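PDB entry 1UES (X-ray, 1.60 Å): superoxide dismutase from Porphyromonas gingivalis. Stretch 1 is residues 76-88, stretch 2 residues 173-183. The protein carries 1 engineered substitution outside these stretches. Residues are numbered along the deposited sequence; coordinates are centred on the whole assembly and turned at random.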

ATOM      1  N   LEU A  76      10.289  -9.931 -12.289  1.00 21.16           N
ATOM      2  CA  LEU A  76      11.602  -9.314 -12.377  1.00 20.98           C
ATOM      3  C   LEU A  76      12.223  -9.136 -10.985  1.00 20.60           C
ATOM      4  O   LEU A  76      13.420  -9.312 -10.773  1.00 20.70           O
ATOM      5  N   TYR A  77      11.401  -8.762 -10.019  1.00 20.18           N
ATOM      6  CA  TYR A  77      11.891  -8.544  -8.678  1.00 20.41           C
ATOM      7  C   TYR A  77      12.498  -9.816  -8.072  1.00 20.63           C
ATOM      8  O   TYR A  77      13.658  -9.845  -7.656  1.00 20.95           O
ATOM      9  N   PHE A  78      11.758 -10.910  -8.066  1.00 21.19           N
ATOM     10  CA  PHE A  78      12.328 -12.095  -7.443  1.00 21.43           C
ATOM     11  C   PHE A  78      13.506 -12.640  -8.223  1.00 21.89           C
ATOM     12  O   PHE A  78      14.429 -13.174  -7.639  1.00 22.17           O
ATOM     13  N   THR A  79      13.498 -12.499  -9.530  1.00 22.35           N
ATOM     14  CA  THR A  79      14.612 -13.092 -10.265  1.00 23.08           C
ATOM     15  C   THR A  79      15.915 -12.311 -10.243  1.00 23.37           C
ATOM     16  O   THR A  79      16.942 -12.815 -10.709  1.00 24.02           O
ATOM     17  N   GLN A  80      15.916 -11.122  -9.658  1.00 23.46           N
ATOM     18  CA  GLN A  80      17.143 -10.343  -9.681  1.00 23.30           C
ATOM     19  C   GLN A  80      17.994 -10.516  -8.440  1.00 23.56           C
ATOM     20  O   GLN A  80      19.078  -9.943  -8.367  1.00 23.79           O
ATOM     21  N   PHE A  81      17.504 -11.298  -7.493  1.00 23.69           N
ATOM     22  CA  PHE A  81      18.203 -11.514  -6.220  1.00 24.19           C
ATOM     23  C   PHE A  81      18.886 -12.864  -6.116  1.00 24.80           C
ATOM     24  O   PHE A  81      18.413 -13.845  -6.683  1.00 24.71           O
ATOM     25  N   ARG A  82      20.001 -12.901  -5.377  1.00 25.34           N
ATOM     26  CA  ARG A  82      20.734 -14.126  -5.127  1.00 26.49           C
ATOM     27  C   ARG A  82      21.565 -13.968  -3.880  1.00 27.04           C
ATOM     28  O   ARG A  82      21.933 -12.857  -3.515  1.00 26.69           O
ATOM     29  N   PRO A  83      21.814 -15.081  -3.177  1.00 27.73           N
ATOM     30  CA  PRO A  83      22.646 -15.009  -1.978  1.00 28.61           C
ATOM     31  C   PRO A  83      24.101 -14.992  -2.485  1.00 29.62           C
ATOM     32  O   PRO A  83      24.374 -15.372  -3.636  1.00 29.50           O
ATOM     33  N   GLY A  84      25.022 -14.555  -1.628  1.00 30.54           N
ATOM     34  CA  GLY A  84      26.428 -14.501  -1.990  1.00 32.18           C
ATOM     35  C   GLY A  84      26.756 -13.515  -3.087  1.00 33.35           C
ATOM     36  O   GLY A  84      27.783 -13.655  -3.774  1.00 33.65           O
ATOM     37  N   LYS A  85      25.900 -12.523  -3.268  1.00 34.39           N
ATOM     38  CA  LYS A  85      26.121 -11.548  -4.326  1.00 35.51           C
ATOM     39  C   LYS A  85      26.166 -10.129  -3.799  1.00 35.88           C
ATOM     40  O   LYS A  85      26.865  -9.850  -2.829  1.00 35.99           O
ATOM     41  N   GLY A  86      25.412  -9.240  -4.437  1.00 36.46           N
ATOM     42  CA  GLY A  86      25.397  -7.847  -4.025  1.00 36.98           C
ATOM     43  C   GLY A  86      26.606  -7.165  -4.635  1.00 37.47           C
ATOM     44  O   GLY A  86      26.858  -7.290  -5.841  1.00 37.68           O
ATOM     45  N   GLY A  87      27.368  -6.447  -3.819  1.00 37.77           N
ATOM     46  CA  GLY A  87      28.544  -5.785  -4.344  1.00 37.81           C
ATOM     47  C   GLY A  87      28.187  -4.701  -5.342  1.00 38.01           C
ATOM     48  O   GLY A  87      27.051  -4.234  -5.390  1.00 38.01           O
ATOM     49  N   ALA A  88      29.147  -4.309  -6.169  1.00 38.05           N
ATOM     50  CA  ALA A  88      28.893  -3.241  -7.124  1.00 38.15           C
ATOM     51  C   ALA A  88      28.742  -3.696  -8.569  1.00 38.16           C
ATOM     52  O   ALA A  88      29.306  -4.714  -8.983  1.00 38.36           O
ATOM     53  N   ASP A 173      15.352   1.328   5.933  1.00 23.52           N
ATOM     54  CA  ASP A 173      16.305   0.312   6.362  1.00 23.34           C
ATOM     55  C   ASP A 173      16.206  -0.914   5.447  1.00 22.92           C
ATOM     56  O   ASP A 173      17.216  -1.538   5.144  1.00 22.70           O
ATOM     57  N   HIS A 174      14.990  -1.248   5.001  1.00 21.77           N
ATOM     58  CA  HIS A 174      14.819  -2.385   4.108  1.00 21.81           C
ATOM     59  C   HIS A 174      15.511  -2.109   2.788  1.00 22.14           C
ATOM     60  O   HIS A 174      16.183  -2.981   2.250  1.00 22.49           O
ATOM     61  N   LEU A 175      15.328  -0.903   2.262  1.00 22.63           N
ATOM     62  CA  LEU A 175      15.940  -0.553   0.989  1.00 23.68           C
ATOM     63  C   LEU A 175      17.442  -0.620   1.081  1.00 24.21           C
ATOM     64  O   LEU A 175      18.117  -1.123   0.162  1.00 24.35           O
ATOM     65  N   LYS A 176      17.979  -0.136   2.196  1.00 24.73           N
ATOM     66  CA  LYS A 176      19.434  -0.173   2.331  1.00 25.42           C
ATOM     67  C   LYS A 176      19.948  -1.622   2.311  1.00 25.20           C
ATOM     68  O   LYS A 176      21.019  -1.893   1.742  1.00 25.55           O
ATOM     69  N   ASP A 177      19.181  -2.559   2.872  1.00 24.95           N
ATOM     70  CA  ASP A 177      19.567  -3.953   2.897  1.00 24.61           C
ATOM     71  C   ASP A 177      19.358  -4.658   1.563  1.00 23.92           C
ATOM     72  O   ASP A 177      19.996  -5.653   1.302  1.00 24.13           O
ATOM     73  N   LEU A 178      18.471  -4.155   0.709  1.00 23.33           N
ATOM     74  CA  LEU A 178      18.230  -4.851  -0.543  1.00 22.67           C
ATOM     75  C   LEU A 178      19.472  -4.913  -1.386  1.00 22.96           C
ATOM     76  O   LEU A 178      19.662  -5.848  -2.154  1.00 22.66           O
ATOM     77  N   TRP A 179      20.327  -3.906  -1.257  1.00 22.91           N
ATOM     78  CA  TRP A 179      21.541  -3.913  -2.074  1.00 23.64           C
ATOM     79  C   TRP A 179      22.412  -5.141  -1.877  1.00 23.88           C
ATOM     80  O   TRP A 179      23.104  -5.593  -2.811  1.00 23.88           O
ATOM     81  N   SER A 180      22.363  -5.712  -0.675  1.00 24.09           N
ATOM     82  CA  SER A 180      23.155  -6.878  -0.355  1.00 24.62           C
ATOM     83  C   SER A 180      22.712  -8.153  -1.081  1.00 24.66           C
ATOM     84  O   SER A 180      23.475  -9.114  -1.143  1.00 24.76           O
ATOM     85  N   ILE A 181      21.491  -8.184  -1.625  1.00 24.07           N
ATOM     86  CA  ILE A 181      21.055  -9.387  -2.345  1.00 24.00           C
ATOM     87  C   ILE A 181      20.875  -9.192  -3.849  1.00 24.27           C
ATOM     88  O   ILE A 181      20.425 -10.104  -4.552  1.00 23.90           O
ATOM     89  N   VAL A 182      21.200  -8.011  -4.340  1.00 24.25           N
ATOM     90  CA  VAL A 182      21.074  -7.773  -5.771  1.00 25.11           C
ATOM     91  C   VAL A 182      22.171  -8.530  -6.519  1.00 25.31           C
ATOM     92  O   VAL A 182      23.346  -8.435  -6.172  1.00 25.37           O
ATOM     93  N   ASP A 183      21.789  -9.293  -7.531  1.00 26.07           N
ATOM     94  CA  ASP A 183      22.777  -9.995  -8.349  1.00 26.75           C
ATOM     95  C   ASP A 183      22.993  -9.081  -9.553  1.00 26.95           C
ATOM     96  O   ASP A 183      22.180  -9.046 -10.475  1.00 26.68           O
TER

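Stretch 2 enters as a helix, and its early residues Asp173, Leu175, Lys176 and Asp177 stay clear of stretch 1. His174 is the first to approach. Its CA-to-CB bond points sideways, but the t rotamer brings the imidazole nearer. Tyr77 is also t, and its OH lies at the edge of that ring, 4.3 Å from His174 NE2. Water 1 fills the gap, 2.6 Å from Tyr77 OH and 2.8 Å from His174 NE2, so the two buried polar groups are linked through solvent.

Leu178 points toward stretch 1 with chi1 m and chi2 t. Its CD2 meets Phe81 CZ at 4.0 Å, an apolar contact. Trp179 contributes through its backbone, since the end of its side chain leads away. Its carbonyl receives a CA-H...O contact, Gly86 CA to Trp179 O at 3.4 Å. Water 4 also joins Trp179 O (2.9 Å) to Gly87 O (2.8 Å).

Ser180 points away; its OG, in the p rotamer, bonds back to Asp177 O at 2.8 Å. Its carbonyl faces stretch 1. There is no room for a side chain on Gly86: an ideal CB would lie 2.7 Å from Ser180 O, a clash. Water 2 donates to Ser180 O (2.7 Å) and Arg82 O (2.7 Å) and accepts from Lys85 N (2.8 Å).

Ile181 is p at chi1 and t at chi2. This places CD1 over one face of the Phe81 ring, 3.8 Å from the ring centroid, as a CH-pi contact. Phe81 is m, and its CD1 lies 3.6 Å from Ile181 CG1. Beside this pairing, Arg82 N donates to Ile181 O at 2.9 Å.

Val182 points away, yet its backbone flanks the same ring. Val182 CA sits at the ring edge, 4.1 Å from Phe81 CD1, and the t rotamer leaves Val182 CG2 4.1 Å from Phe81 CE1. Gly86 N makes a weak hydrogen bond to Val182 O at 2.8 Å.

Asp183 points toward stretch 1 and is t. Its backbone N donates to Gln80 O at 2.9 Å. Asp183 OD1 lies 3.3 Å from Arg82 CG and 3.3 Å from Lys85 CE. Lys85, also pointing toward its partner stretch, is m at chi1 and chi2, and its NZ forms a long salt bridge of 3.8 Å with Asp183 OD1. The Arg82 guanidinium turns to its own stretch instead: NH1 donates to Phe81 O at 2.9 Å and Thr79 O at 3.1 Å. Asp183 also serves as an N-cap for the helix that follows.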

ATOM      1  CB  LEU A  76      11.464  -7.954 -13.061  1.00 21.28           C
ATOM      2  CG  LEU A  76      11.024  -8.080 -14.535  1.00 21.08           C
ATOM      3  CD1 LEU A  76      10.590  -6.738 -15.055  1.00 21.75           C
ATOM      4  CD2 LEU A  76      12.174  -8.655 -15.390  1.00 22.35           C
ATOM      5  CB  TYR A  77      10.714  -8.001  -7.832  1.00 19.95           C
ATOM      6  CG  TYR A  77      10.948  -7.919  -6.340  1.00 20.17           C
ATOM      7  CD1 TYR A  77      11.566  -6.808  -5.776  1.00 20.32           C
ATOM      8  CD2 TYR A  77      10.433  -8.905  -5.481  1.00 19.91           C
ATOM      9  CE1 TYR A  77      11.661  -6.661  -4.384  1.00 20.24           C
ATOM     10  CE2 TYR A  77      10.517  -8.765  -4.087  1.00 20.46           C
ATOM     11  CZ  TYR A  77      11.128  -7.632  -3.552  1.00 20.57           C
ATOM     12  OH  TYR A  77      11.098  -7.408  -2.193  1.00 20.98           O
ATOM     13  CB  PHE A  78      11.291 -13.194  -7.280  1.00 21.19           C
ATOM     14  CG  PHE A  78      10.262 -12.890  -6.231  1.00 21.23           C
ATOM     15  CD1 PHE A  78       8.926 -12.740  -6.592  1.00 21.06           C
ATOM     16  CD2 PHE A  78      10.637 -12.724  -4.896  1.00 21.41           C
ATOM     17  CE1 PHE A  78       7.977 -12.426  -5.650  1.00 21.33           C
ATOM     18  CE2 PHE A  78       9.658 -12.394  -3.934  1.00 20.72           C
ATOM     19  CZ  PHE A  78       8.350 -12.255  -4.326  1.00 20.98           C
ATOM     20  CB  THR A  79      14.229 -13.415 -11.724  1.00 23.26           C
ATOM     21  OG1 THR A  79      13.736 -12.249 -12.393  1.00 24.19           O
ATOM     22  CG2 THR A  79      13.201 -14.513 -11.739  1.00 23.51           C
ATOM     23  CB  GLN A  80      16.833  -8.856  -9.869  1.00 23.45           C
ATOM     24  CG  GLN A  80      16.237  -8.228  -8.611  1.00 23.08           C
ATOM     25  CD  GLN A  80      15.409  -6.969  -8.829  1.00 23.02           C
ATOM     26  OE1 GLN A  80      15.264  -6.431  -9.940  1.00 23.41           O
ATOM     27  NE2 GLN A  80      14.846  -6.481  -7.736  1.00 23.29           N
ATOM     28  CB  PHE A  81      17.202 -11.397  -5.045  1.00 23.97           C
ATOM     29  CG  PHE A  81      16.520 -10.065  -4.937  1.00 23.90           C
ATOM     30  CD1 PHE A  81      17.242  -8.875  -4.985  1.00 23.93           C
ATOM     31  CD2 PHE A  81      15.138 -10.000  -4.735  1.00 23.57           C
ATOM     32  CE1 PHE A  81      16.594  -7.639  -4.829  1.00 24.05           C
ATOM     33  CE2 PHE A  81      14.489  -8.773  -4.576  1.00 24.02           C
ATOM     34  CZ  PHE A  81      15.212  -7.595  -4.623  1.00 23.77           C
ATOM     35  CB  ARG A  82      21.726 -14.451  -6.262  1.00 26.98           C
ATOM     36  CG  ARG A  82      21.096 -14.823  -7.602  1.00 27.66           C
ATOM     37  CD  ARG A  82      20.447 -16.203  -7.546  1.00 28.63           C
ATOM     38  NE  ARG A  82      20.129 -16.689  -8.891  1.00 29.27           N
ATOM     39  CZ  ARG A  82      19.216 -16.136  -9.687  1.00 29.87           C
ATOM     40  NH1 ARG A  82      18.523 -15.081  -9.270  1.00 29.83           N
ATOM     41  NH2 ARG A  82      19.010 -16.629 -10.909  1.00 30.01           N
ATOM     42  CB  PRO A  83      22.323 -16.303  -1.244  1.00 28.40           C
ATOM     43  CG  PRO A  83      21.998 -17.280  -2.338  1.00 28.11           C
ATOM     44  CD  PRO A  83      21.313 -16.447  -3.420  1.00 27.87           C
ATOM     45  CB  LYS A  85      25.040 -11.690  -5.399  1.00 35.84           C
ATOM     46  CG  LYS A  85      25.233 -12.916  -6.278  1.00 36.53           C
ATOM     47  CD  LYS A  85      26.258 -12.657  -7.345  1.00 37.15           C
ATOM     48  CE  LYS A  85      26.142 -13.680  -8.460  1.00 37.65           C
ATOM     49  NZ  LYS A  85      26.063 -15.055  -7.887  1.00 38.29           N
ATOM     50  CB  ALA A  88      30.002  -2.180  -7.013  1.00 38.15           C
ATOM     51  CB  ASP A 173      16.077  -0.094   7.831  1.00 24.44           C
ATOM     52  CG  ASP A 173      16.458   1.025   8.815  1.00 25.71           C
ATOM     53  OD1 ASP A 173      17.121   2.014   8.391  1.00 26.40           O
ATOM     54  OD2 ASP A 173      16.069   0.922  10.007  1.00 27.09           O
ATOM     55  CB  HIS A 174      13.341  -2.640   3.833  1.00 20.76           C
ATOM     56  CG  HIS A 174      13.090  -3.652   2.753  1.00 20.22           C
ATOM     57  ND1 HIS A 174      13.316  -4.996   2.919  1.00 19.98           N
ATOM     58  CD2 HIS A 174      12.531  -3.507   1.525  1.00 19.80           C
ATOM     59  CE1 HIS A 174      12.905  -5.645   1.839  1.00 20.16           C
ATOM     60  NE2 HIS A 174      12.429  -4.759   0.981  1.00 19.32           N
ATOM     61  CB  LEU A 175      15.499   0.840   0.550  1.00 23.62           C
ATOM     62  CG  LEU A 175      13.975   0.977   0.334  1.00 23.58           C
ATOM     63  CD1 LEU A 175      13.688   2.301  -0.361  1.00 24.29           C
ATOM     64  CD2 LEU A 175      13.422  -0.188  -0.507  1.00 24.19           C
ATOM     65  CB  LYS A 176      19.873   0.616   3.583  1.00 26.45           C
ATOM     66  CG  LYS A 176      19.904  -0.152   4.865  1.00 28.38           C
ATOM     67  CD  LYS A 176      19.490   0.732   6.054  1.00 29.59           C
ATOM     68  CE  LYS A 176      19.531  -0.050   7.352  1.00 30.26           C
ATOM     69  NZ  LYS A 176      19.338  -1.493   7.078  1.00 30.75           N
ATOM     70  CB  ASP A 177      18.784  -4.743   3.962  1.00 24.92           C
ATOM     71  CG  ASP A 177      19.302  -4.513   5.377  1.00 25.20           C
ATOM     72  OD1 ASP A 177      20.513  -4.223   5.541  1.00 25.58           O
ATOM     73  OD2 ASP A 177      18.488  -4.627   6.320  1.00 25.43           O
ATOM     74  CB  LEU A 178      17.109  -4.168  -1.322  1.00 22.27           C
ATOM     75  CG  LEU A 178      15.691  -4.474  -0.862  1.00 21.60           C
ATOM     76  CD1 LEU A 178      14.732  -3.612  -1.727  1.00 21.08           C
ATOM     77  CD2 LEU A 178      15.373  -5.974  -0.979  1.00 21.36           C
ATOM     78  CB  TRP A 179      22.340  -2.641  -1.819  1.00 23.52           C
ATOM     79  CG  TRP A 179      21.575  -1.418  -2.084  1.00 23.83           C
ATOM     80  CD1 TRP A 179      21.023  -0.571  -1.151  1.00 23.72           C
ATOM     81  CD2 TRP A 179      21.224  -0.880  -3.370  1.00 23.78           C
ATOM     82  NE1 TRP A 179      20.354   0.450  -1.785  1.00 23.50           N
ATOM     83  CE2 TRP A 179      20.459   0.286  -3.138  1.00 23.58           C
ATOM     84  CE3 TRP A 179      21.481  -1.275  -4.698  1.00 23.96           C
ATOM     85  CZ2 TRP A 179      19.944   1.071  -4.179  1.00 23.59           C
ATOM     86  CZ3 TRP A 179      20.957  -0.478  -5.743  1.00 23.86           C
ATOM     87  CH2 TRP A 179      20.203   0.670  -5.467  1.00 24.02           C
ATOM     88  CB  SER A 180      23.167  -7.108   1.163  1.00 24.84           C
ATOM     89  OG  SER A 180      21.929  -7.628   1.647  1.00 26.36           O
ATOM     90  CB  ILE A 181      19.739  -9.963  -1.793  1.00 23.60           C
ATOM     91  CG1 ILE A 181      18.671  -8.884  -1.689  1.00 23.61           C
ATOM     92  CG2 ILE A 181      20.007 -10.637  -0.433  1.00 23.46           C
ATOM     93  CD1 ILE A 181      17.313  -9.425  -1.295  1.00 22.86           C
ATOM     94  CB  VAL A 182      21.205  -6.258  -6.084  1.00 24.70           C
ATOM     95  CG1 VAL A 182      21.309  -6.010  -7.591  1.00 25.12           C
ATOM     96  CG2 VAL A 182      19.998  -5.527  -5.515  1.00 24.92           C
ATOM     97  CB  ASP A 183      22.247 -11.344  -8.804  1.00 27.17           C
ATOM     98  CG  ASP A 183      23.274 -12.123  -9.601  1.00 27.88           C
ATOM     99  OD1 ASP A 183      23.139 -13.358  -9.702  1.00 28.73           O
ATOM    100  OD2 ASP A 183      24.218 -11.490 -10.112  1.00 28.64           O
TER
HETATM  101  O   HOH W   1      11.346  -4.927  -1.598  1.00 19.53           O
HETATM  102  O   HOH W   2      23.657 -11.747  -1.737  1.00 26.79           O
HETATM  103  O   HOH W   3      26.292  -8.801  -7.812  1.00 34.60           O
HETATM  104  O   HOH W   4      24.478  -3.691  -4.450  1.00 30.13           O